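Local atomic coordinates of hypothetical protein PH1789 (Pyrococcus horikoshii, PDB entry 1WR2), a protein that is of unknown function but belongs to the ATP-grasp clan, folding as one chain around a large and a small antiparallel sheet with helices packed against them. Residues V8-L13 with K205-E210; M20-A25 with L69-A74; K30-P35 with V201-D206. All coordinates share one frame; numbering follows the deposited sequence.

How the contacts relate
Contacts 1 and 3 are neighbours, their centres about 11 Å apart, and both use residues 205 and 206, where helix 187-203 gives way to strand 208-218. Ile9 CD1 of contact 1 packs on Leu204 CD1 of contact 3 at 3.8 Å. Contact 2 lies nearer the middle of the chain, about 16 Å from contact 1 and 19 Å from contact 3, centre to centre. It touches contact 1 through Val12 CG2, 3.5 Å from Glu24 OE2, and through Met20, but does not touch contact 3. Contacts 1 and 3 both bring the N-terminal part of the chain to the turn between helix 187-203 and strand 208-218, whereas contact 2 reaches toward the smaller sheet.

Contact 1 (V8-L13 with K205-E210); sequences VIEEVL and KDYIKE
The Tyr207 ring meets helix 3-14 along one flank: Glu10 OE2 and Leu13 CD1 lie at its edge, near the ring plane, and Ile9 CG2 comes in at a slant to the ring. The carboxylate of Glu10 stands nearly upright against the ring, their planes 77° apart, and OE2 approaches CE1 of Tyr207 to 3.2 Å. The same oxygen is 3.6 Å from Tyr207 OH, so it sits beside the hydroxyl end of the ring and closer to the ring carbon than to the phenolic oxygen. A bend at chi2 (-57°) brings the Glu10 carboxylate there, although its CB does not point straight at the partner segment. Near the other end of the ring, Ile9 CG2 is 3.8 Å from Tyr207 CD1, while the longer branch of Ile9 reaches past it to place CD1 4.0 Å from Tyr207 CB. Leu13, one turn further along the helix, adds a looser contact at 4.5 Å between its CD1 and Tyr207 CD1.

These side chains pack helix 3-14 against the entrance to strand 208-218, in the six-stranded antiparallel sheet of this ATP-grasp fold. Tyr207 comes just before that strand and is backbone-bonded to Lys235, next to the adjacent strand 225-234; Leu234 of that strand touches Ile9 and Leu13. A classic beta bulge follows, with Lys209 and Glu210 both opposite Ile233. Within it Lys209 NZ and Glu210 OE1 form a salt bridge at 3.3 Å, weak as a hydrogen bond, and Glu210 OE2 has a second charged partner in Arg231. Ile9 is buried and also touches Leu204, while Glu10 is exposed.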
loop_
_atom_site.group_PDB
_atom_site.type_symbol
_atom_site.label_atom_id
_atom_site.label_comp_id
_atom_site.label_asym_id
_atom_site.label_seq_id
_atom_site.Cartn_x
_atom_site.Cartn_y
_atom_site.Cartn_z
ATOM N N VAL A 8 -13.275 -7.570 6.421
ATOM C CA VAL A 8 -12.011 -7.163 7.016
ATOM C C VAL A 8 -12.189 -5.822 7.722
ATOM O O VAL A 8 -11.680 -5.622 8.825
ATOM C CB VAL A 8 -10.906 -7.046 5.940
ATOM C CG1 VAL A 8 -9.562 -6.779 6.597
ATOM C CG2 VAL A 8 -10.848 -8.326 5.119
ATOM N N ILE A 9 -12.921 -4.909 7.092
ATOM C CA ILE A 9 -13.167 -3.596 7.683
ATOM C C ILE A 9 -13.936 -3.718 9.000
ATOM O O ILE A 9 -13.507 -3.194 10.032
ATOM C CB ILE A 9 -13.953 -2.686 6.713
ATOM C CG1 ILE A 9 -13.055 -2.284 5.539
ATOM C CG2 ILE A 9 -14.452 -1.455 7.442
ATOM C CD1 ILE A 9 -13.753 -1.460 4.475
ATOM N N GLU A 10 -15.073 -4.407 8.966
ATOM C CA GLU A 10 -15.885 -4.592 10.168
ATOM C C GLU A 10 -15.045 -5.170 11.304
ATOM O O GLU A 10 -15.072 -4.673 12.434
ATOM C CB GLU A 10 -17.062 -5.532 9.883
ATOM C CG GLU A 10 -18.228 -4.903 9.129
ATOM C CD GLU A 10 -18.804 -3.684 9.840
ATOM O OE1 GLU A 10 -18.825 -3.671 11.091
ATOM O OE2 GLU A 10 -19.250 -2.744 9.148
ATOM N N GLU A 11 -14.300 -6.223 10.988
ATOM C CA GLU A 11 -13.445 -6.898 11.960
ATOM C C GLU A 11 -12.540 -5.915 12.697
ATOM O O GLU A 11 -12.405 -5.974 13.921
ATOM C CB GLU A 11 -12.606 -7.961 11.247
ATOM C CG GLU A 11 -11.782 -8.853 12.167
ATOM C CD GLU A 11 -11.170 -10.042 11.437
ATOM O OE1 GLU A 11 -10.449 -10.833 12.084
ATOM O OE2 GLU A 11 -11.413 -10.188 10.217
ATOM N N VAL A 12 -11.924 -5.009 11.945
ATOM C CA VAL A 12 -11.034 -4.013 12.521
ATOM C C VAL A 12 -11.801 -3.059 13.428
ATOM O O VAL A 12 -11.373 -2.770 14.549
ATOM C CB VAL A 12 -10.328 -3.198 11.410
ATOM C CG1 VAL A 12 -9.503 -2.084 12.020
ATOM C CG2 VAL A 12 -9.442 -4.120 10.581
ATOM N N LEU A 13 -12.933 -2.567 12.939
ATOM C CA LEU A 13 -13.755 -1.644 13.711
ATOM C C LEU A 13 -14.233 -2.317 14.994
ATOM O O LEU A 13 -14.315 -1.677 16.044
ATOM C CB LEU A 13 -14.950 -1.178 12.873
ATOM C CG LEU A 13 -14.604 -0.312 11.653
ATOM C CD1 LEU A 13 -15.813 -0.201 10.730
ATOM C CD2 LEU A 13 -14.145 1.066 12.115
ATOM N N LYS A 205 -17.587 4.259 0.749
ATOM C CA LYS A 205 -17.522 5.644 1.202
ATOM C C LYS A 205 -17.949 5.901 2.648
ATOM O O LYS A 205 -17.483 6.859 3.269
ATOM C CB LYS A 205 -18.296 6.571 0.254
ATOM C CG LYS A 205 -19.749 6.229 0.023
ATOM C CD LYS A 205 -20.391 7.318 -0.829
ATOM C CE LYS A 205 -21.746 6.892 -1.371
ATOM N NZ LYS A 205 -21.620 5.783 -2.368
ATOM N N ASP A 206 -18.816 5.059 3.200
ATOM C CA ASP A 206 -19.235 5.262 4.585
ATOM C C ASP A 206 -18.250 4.628 5.564
ATOM O O ASP A 206 -18.296 4.893 6.769
ATOM C CB ASP A 206 -20.634 4.686 4.818
ATOM C CG ASP A 206 -21.719 5.528 4.181
ATOM O OD1 ASP A 206 -21.770 6.743 4.468
ATOM O OD2 ASP A 206 -22.519 4.975 3.396
ATOM N N TYR A 207 -17.355 3.800 5.038
ATOM C CA TYR A 207 -16.360 3.118 5.856
ATOM C C TYR A 207 -15.007 3.816 5.919
ATOM O O TYR A 207 -14.463 4.048 7.001
ATOM C CB TYR A 207 -16.129 1.701 5.332
ATOM C CG TYR A 207 -17.307 0.773 5.484
ATOM C CD1 TYR A 207 -17.727 0.345 6.744
ATOM C CD2 TYR A 207 -18.002 0.316 4.366
ATOM C CE1 TYR A 207 -18.809 -0.516 6.885
ATOM C CE2 TYR A 207 -19.086 -0.543 4.496
ATOM C CZ TYR A 207 -19.484 -0.956 5.756
ATOM O OH TYR A 207 -20.557 -1.808 5.882
ATOM N N ILE A 208 -14.470 4.137 4.745
ATOM C CA ILE A 208 -13.153 4.755 4.620
ATOM C C ILE A 208 -13.089 6.281 4.701
ATOM O O ILE A 208 -13.806 6.991 3.996
ATOM C CB ILE A 208 -12.497 4.301 3.297
ATOM C CG1 ILE A 208 -12.476 2.775 3.248
ATOM C CG2 ILE A 208 -11.083 4.882 3.165
ATOM C CD1 ILE A 208 -12.209 2.212 1.873
ATOM N N LYS A 209 -12.221 6.775 5.579
ATOM C CA LYS A 209 -12.017 8.212 5.738
ATOM C C LYS A 209 -10.966 8.626 4.711
ATOM O O LYS A 209 -11.174 9.556 3.926
ATOM C CB LYS A 209 -11.515 8.515 7.150
ATOM C CG LYS A 209 -11.246 9.981 7.437
ATOM C CD LYS A 209 -10.782 10.157 8.888
ATOM C CE LYS A 209 -10.570 11.621 9.256
ATOM N NZ LYS A 209 -9.469 12.232 8.465
ATOM N N GLU A 210 -9.833 7.926 4.721
ATOM C CA GLU A 210 -8.755 8.209 3.782
ATOM C C GLU A 210 -7.864 6.994 3.562
ATOM O O GLU A 210 -7.894 6.036 4.329
ATOM C CB GLU A 210 -7.922 9.405 4.264
ATOM C CG GLU A 210 -7.481 9.327 5.711
ATOM C CD GLU A 210 -6.767 10.581 6.167
ATOM O OE1 GLU A 210 -7.336 11.685 6.024
ATOM O OE2 GLU A 210 -5.635 10.463 6.674
#

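Contact 2 (M20-A25 with L69-A74); sequences MVEYEA and LHKSDA
A buried salt bridge between Glu22 and Lys71 joins the first turns of two helices, each residue directly following its N-cap, Val21 in one case and His70 in the other. The contact spans the two sheets of the ATP-grasp fold: helix 22-30 packs on strand 225-234 of the larger sheet, and Lys71 touches strand 59-64 of the smaller one. The CB of Glu22 points toward the partner segment, and the chain runs on extended beyond CG, which is anti to the backbone N (chi1 -172°). Lys71 meets it nearly at a right angle, curling at chi3 and chi4. Its NZ lies 2.9 Å from Glu22 OE1, but CE of Lys71 is also 2.9 Å from that oxygen, so OE1 lies alongside the CE-NZ bond and not beyond NZ. This agrees with the weakness of the hydrogen bond.

Several charges gather here. Glu22 OE2 forms salt bridges with Lys26 and Lys62, while Lys71 NZ is shared with Asp229, whose other carboxylate oxygen lies close to Glu22 OE1; the lysines probably offset the crowding of the two acids. To one side of the salt bridge, Leu69 CD2 rests 4.1 Å from Met20 O.

At the start of helix 22-30 the side chain of Glu24, three residues after the N-cap, accepts the N-H of Val21: Val21 N donates to Glu24 OE1 at 2.8 Å in a nearly straight bond (164°), meeting the oxygen on its anti side and 25° out of the carboxylate plane.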
loop_
_atom_site.group_PDB
_atom_site.type_symbol
_atom_site.label_atom_id
_atom_site.label_comp_id
_atom_site.label_asym_id
_atom_site.label_seq_id
_atom_site.Cartn_x
_atom_site.Cartn_y
_atom_site.Cartn_z
ATOM N N MET A 20 -5.942 0.748 9.772
ATOM C CA MET A 20 -5.689 -0.623 9.354
ATOM C C MET A 20 -4.194 -0.831 9.120
ATOM O O MET A 20 -3.516 0.051 8.586
ATOM C CB MET A 20 -6.438 -0.928 8.054
ATOM C CG MET A 20 -7.928 -0.694 8.119
ATOM S SD MET A 20 -8.766 -1.240 6.612
ATOM C CE MET A 20 -8.834 -3.006 6.885
ATOM N N VAL A 21 -3.677 -1.994 9.511
ATOM C CA VAL A 21 -2.262 -2.291 9.296
ATOM C C VAL A 21 -2.096 -2.731 7.845
ATOM O O VAL A 21 -3.069 -3.067 7.182
ATOM C CB VAL A 21 -1.747 -3.392 10.266
ATOM C CG1 VAL A 21 -1.820 -2.880 11.708
ATOM C CG2 VAL A 21 -2.563 -4.651 10.111
ATOM N N GLU A 22 -0.868 -2.720 7.351
ATOM C CA GLU A 22 -0.603 -3.056 5.959
ATOM C C GLU A 22 -1.301 -4.297 5.411
ATOM O O GLU A 22 -1.895 -4.238 4.339
ATOM C CB GLU A 22 0.905 -3.183 5.722
ATOM C CG GLU A 22 1.292 -3.336 4.259
ATOM C CD GLU A 22 2.799 -3.376 4.056
ATOM O OE1 GLU A 22 3.546 -3.034 5.002
ATOM O OE2 GLU A 22 3.232 -3.741 2.947
ATOM N N TYR A 23 -1.255 -5.414 6.134
ATOM C CA TYR A 23 -1.878 -6.619 5.605
ATOM C C TYR A 23 -3.388 -6.517 5.541
ATOM O O TYR A 23 -3.999 -7.086 4.643
ATOM C CB TYR A 23 -1.435 -7.873 6.389
ATOM C CG TYR A 23 -2.134 -8.115 7.705
ATOM C CD1 TYR A 23 -3.423 -8.649 7.752
ATOM C CD2 TYR A 23 -1.505 -7.813 8.910
ATOM C CE1 TYR A 23 -4.069 -8.871 8.977
ATOM C CE2 TYR A 23 -2.137 -8.028 10.133
ATOM C CZ TYR A 23 -3.416 -8.555 10.159
ATOM O OH TYR A 23 -4.037 -8.744 11.366
ATOM N N GLU A 24 -3.997 -5.774 6.468
ATOM C CA GLU A 24 -5.460 -5.619 6.471
ATOM C C GLU A 24 -5.890 -4.718 5.322
ATOM O O GLU A 24 -6.898 -4.969 4.668
ATOM C CB GLU A 24 -5.946 -5.002 7.786
ATOM C CG GLU A 24 -5.601 -5.815 9.011
ATOM C CD GLU A 24 -5.879 -5.067 10.299
ATOM O OE1 GLU A 24 -5.621 -3.846 10.340
ATOM O OE2 GLU A 24 -6.340 -5.702 11.268
ATOM N N ALA A 25 -5.131 -3.649 5.102
ATOM C CA ALA A 25 -5.418 -2.718 4.013
ATOM C C ALA A 25 -5.346 -3.478 2.688
ATOM O O ALA A 25 -6.257 -3.396 1.859
ATOM C CB ALA A 25 -4.402 -1.577 4.018
ATOM N N LEU A 69 2.248 2.436 12.670
ATOM C CA LEU A 69 1.807 2.576 11.288
ATOM C C LEU A 69 2.923 3.077 10.361
ATOM O O LEU A 69 3.023 2.649 9.214
ATOM C CB LEU A 69 0.603 3.517 11.222
ATOM C CG LEU A 69 -0.611 3.111 12.068
ATOM C CD1 LEU A 69 -1.641 4.240 12.040
ATOM C CD2 LEU A 69 -1.216 1.809 11.549
ATOM N N HIS A 70 3.756 3.984 10.860
ATOM C CA HIS A 70 4.867 4.515 10.072
ATOM C C HIS A 70 6.075 3.601 10.288
ATOM O O HIS A 70 6.986 3.908 11.059
ATOM C CB HIS A 70 5.196 5.940 10.516
ATOM C CG HIS A 70 6.159 6.649 9.614
ATOM N ND1 HIS A 70 6.639 7.913 9.883
ATOM C CD2 HIS A 70 6.718 6.278 8.437
ATOM C CE1 HIS A 70 7.449 8.291 8.911
ATOM N NE2 HIS A 70 7.516 7.317 8.021
ATOM N N LYS A 71 6.065 2.470 9.590
ATOM C CA LYS A 71 7.119 1.469 9.706
ATOM C C LYS A 71 8.552 1.965 9.510
ATOM O O LYS A 71 9.436 1.597 10.281
ATOM C CB LYS A 71 6.825 0.310 8.745
ATOM C CG LYS A 71 5.516 -0.421 9.053
ATOM C CD LYS A 71 5.299 -1.630 8.139
ATOM C CE LYS A 71 5.072 -1.214 6.690
ATOM N NZ LYS A 71 3.752 -0.547 6.497
ATOM N N SER A 72 8.797 2.788 8.491
ATOM C CA SER A 72 10.155 3.285 8.251
ATOM C C SER A 72 10.656 4.139 9.416
ATOM O O SER A 72 11.832 4.092 9.781
ATOM C CB SER A 72 10.211 4.106 6.958
ATOM O OG SER A 72 9.443 5.290 7.072
ATOM N N ASP A 73 9.754 4.919 9.997
ATOM C CA ASP A 73 10.097 5.782 11.119
ATOM C C ASP A 73 10.571 4.941 12.307
ATOM O O ASP A 73 11.564 5.273 12.956
ATOM C CB ASP A 73 8.873 6.619 11.513
ATOM C CG ASP A 73 9.227 7.817 12.376
ATOM O OD1 ASP A 73 10.061 8.646 11.945
ATOM O OD2 ASP A 73 8.660 7.934 13.485
ATOM N N ALA A 74 9.862 3.846 12.577
ATOM C CA ALA A 74 10.188 2.953 13.688
ATOM C C ALA A 74 11.287 1.956 13.342
ATOM O O ALA A 74 11.852 1.303 14.223
ATOM C CB ALA A 74 8.939 2.205 14.131
#

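Contact 3 (K30-P35 with V201-D206); sequences KAYGLP and VDDLKD
Tyr32 reaches from the turn after helix 22-30 to Asp203 at the end of helix 187-203, and its hydroxyl donates to Asp203 OD2 at 2.8 Å. With CG anti to the carbonyl carbon (chi1 -84°), the ring is carried out toward Asp203. The oxygen OD2 lies at the ring edge, in the ring plane, but is met on the anti side of the carboxylate, 15° out of its plane, with the two flat groups turned 65° apart. Asp203 CB is also close, 3.1 Å from Tyr32 OH, a tight approach beside the hydrogen bond. Asp203 OD1 is paired with Lys199, one turn back, which probably helps to hold the carboxylate, and Tyr32 OH has a second, weak bond with Lys2 N. Leu204 supplies the apolar part: its CG is 4.1 Å from Tyr32 OH and its CD1 4.3 Å from Tyr32 CE2, approaching the ring obliquely.

Tyr32 is the third residue of a type I beta turn from Lys30 to Gly33, closed by Gly33 N to Lys30 O at 2.8 Å. The contact thus joins this turn to the C-terminal end of helix 187-203, with helix 3-14 packed against both Tyr32 and Leu204, in an ATP-grasp fold.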
loop_
_atom_site.group_PDB
_atom_site.type_symbol
_atom_site.label_atom_id
_atom_site.label_comp_id
_atom_site.label_asym_id
_atom_site.label_seq_id
_atom_site.Cartn_x
_atom_site.Cartn_y
_atom_site.Cartn_z
ATOM N N LYS A 30 -6.998 -6.212 -2.476
ATOM C CA LYS A 30 -7.131 -7.426 -3.273
ATOM C C LYS A 30 -8.591 -7.760 -3.580
ATOM O O LYS A 30 -8.907 -8.244 -4.668
ATOM C CB LYS A 30 -6.474 -8.616 -2.558
ATOM C CG LYS A 30 -4.952 -8.571 -2.560
ATOM C CD LYS A 30 -4.333 -9.844 -1.986
ATOM C CE LYS A 30 -4.647 -10.011 -0.513
ATOM N NZ LYS A 30 -3.956 -11.205 0.042
ATOM N N ALA A 31 -9.475 -7.495 -2.623
ATOM C CA ALA A 31 -10.896 -7.774 -2.787
ATOM C C ALA A 31 -11.467 -7.027 -3.987
ATOM O O ALA A 31 -12.546 -7.363 -4.483
ATOM C CB ALA A 31 -11.653 -7.387 -1.520
ATOM N N TYR A 32 -10.737 -6.009 -4.448
ATOM C CA TYR A 32 -11.165 -5.219 -5.594
ATOM C C TYR A 32 -10.262 -5.441 -6.806
ATOM O O TYR A 32 -10.260 -4.660 -7.757
ATOM C CB TYR A 32 -11.234 -3.736 -5.210
ATOM C CG TYR A 32 -12.540 -3.367 -4.539
ATOM C CD1 TYR A 32 -13.603 -2.855 -5.280
ATOM C CD2 TYR A 32 -12.736 -3.583 -3.175
ATOM C CE1 TYR A 32 -14.831 -2.571 -4.678
ATOM C CE2 TYR A 32 -13.959 -3.304 -2.566
ATOM C CZ TYR A 32 -15.000 -2.797 -3.329
ATOM O OH TYR A 32 -16.208 -2.511 -2.738
ATOM N N GLY A 33 -9.481 -6.513 -6.755
ATOM C CA GLY A 33 -8.619 -6.857 -7.870
ATOM C C GLY A 33 -7.384 -6.022 -8.131
ATOM O O GLY A 33 -6.772 -6.166 -9.186
ATOM N N LEU A 34 -7.018 -5.153 -7.194
ATOM C CA LEU A 34 -5.826 -4.320 -7.342
ATOM C C LEU A 34 -4.582 -5.204 -7.307
ATOM O O LEU A 34 -4.581 -6.249 -6.667
ATOM C CB LEU A 34 -5.779 -3.277 -6.218
ATOM C CG LEU A 34 -6.718 -2.093 -6.454
ATOM C CD1 LEU A 34 -7.008 -1.356 -5.159
ATOM C CD2 LEU A 34 -6.059 -1.169 -7.484
ATOM N N PRO A 35 -3.500 -4.787 -7.989
ATOM C CA PRO A 35 -2.258 -5.564 -8.034
ATOM C C PRO A 35 -1.417 -5.617 -6.765
ATOM O O PRO A 35 -0.493 -4.829 -6.593
ATOM C CB PRO A 35 -1.501 -4.922 -9.183
ATOM C CG PRO A 35 -1.859 -3.476 -9.011
ATOM C CD PRO A 35 -3.363 -3.546 -8.774
ATOM N N VAL A 201 -13.518 2.910 -3.185
ATOM C CA VAL A 201 -13.881 4.034 -2.326
ATOM C C VAL A 201 -15.362 4.406 -2.428
ATOM O O VAL A 201 -16.004 4.710 -1.417
ATOM C CB VAL A 201 -13.019 5.270 -2.654
ATOM C CG1 VAL A 201 -13.408 6.445 -1.758
ATOM C CG2 VAL A 201 -11.545 4.918 -2.469
ATOM N N ASP A 202 -15.898 4.388 -3.643
ATOM C CA ASP A 202 -17.305 4.721 -3.837
ATOM C C ASP A 202 -18.156 3.698 -3.068
ATOM O O ASP A 202 -19.069 4.060 -2.330
ATOM C CB ASP A 202 -17.625 4.714 -5.338
ATOM C CG ASP A 202 -18.987 5.321 -5.659
ATOM O OD1 ASP A 202 -19.367 6.322 -5.026
ATOM O OD2 ASP A 202 -19.666 4.803 -6.567
ATOM N N ASP A 203 -17.829 2.420 -3.220
ATOM C CA ASP A 203 -18.546 1.351 -2.528
ATOM C C ASP A 203 -18.478 1.490 -1.018
ATOM O O ASP A 203 -19.485 1.345 -0.318
ATOM C CB ASP A 203 -17.952 -0.004 -2.892
ATOM C CG ASP A 203 -18.496 -0.546 -4.176
ATOM O OD1 ASP A 203 -19.146 0.220 -4.919
ATOM O OD2 ASP A 203 -18.266 -1.738 -4.443
ATOM N N LEU A 204 -17.278 1.772 -0.525
ATOM C CA LEU A 204 -17.039 1.882 0.903
ATOM C C LEU A 204 -16.965 3.305 1.438
ATOM O O LEU A 204 -16.353 3.536 2.481
ATOM C CB LEU A 204 -15.738 1.153 1.239
ATOM C CG LEU A 204 -15.562 -0.239 0.620
ATOM C CD1 LEU A 204 -14.120 -0.690 0.804
ATOM C CD2 LEU A 204 -16.528 -1.226 1.253
ATOM N N LYS A 205 -17.587 4.259 0.749
ATOM C CA LYS A 205 -17.522 5.644 1.202
ATOM C C LYS A 205 -17.949 5.901 2.648
ATOM O O LYS A 205 -17.483 6.859 3.269
ATOM C CB LYS A 205 -18.296 6.571 0.254
ATOM C CG LYS A 205 -19.749 6.229 0.023
ATOM C CD LYS A 205 -20.391 7.318 -0.829
ATOM C CE LYS A 205 -21.746 6.892 -1.371
ATOM N NZ LYS A 205 -21.620 5.783 -2.368
ATOM N N ASP A 206 -18.816 5.059 3.200
ATOM C CA ASP A 206 -19.235 5.262 4.585
ATOM C C ASP A 206 -18.250 4.628 5.564
ATOM O O ASP A 206 -18.296 4.893 6.769
ATOM C CB ASP A 206 -20.634 4.686 4.818
ATOM C CG ASP A 206 -21.719 5.528 4.181
ATOM O OD1 ASP A 206 -21.770 6.743 4.468
ATOM O OD2 ASP A 206 -22.519 4.975 3.396
#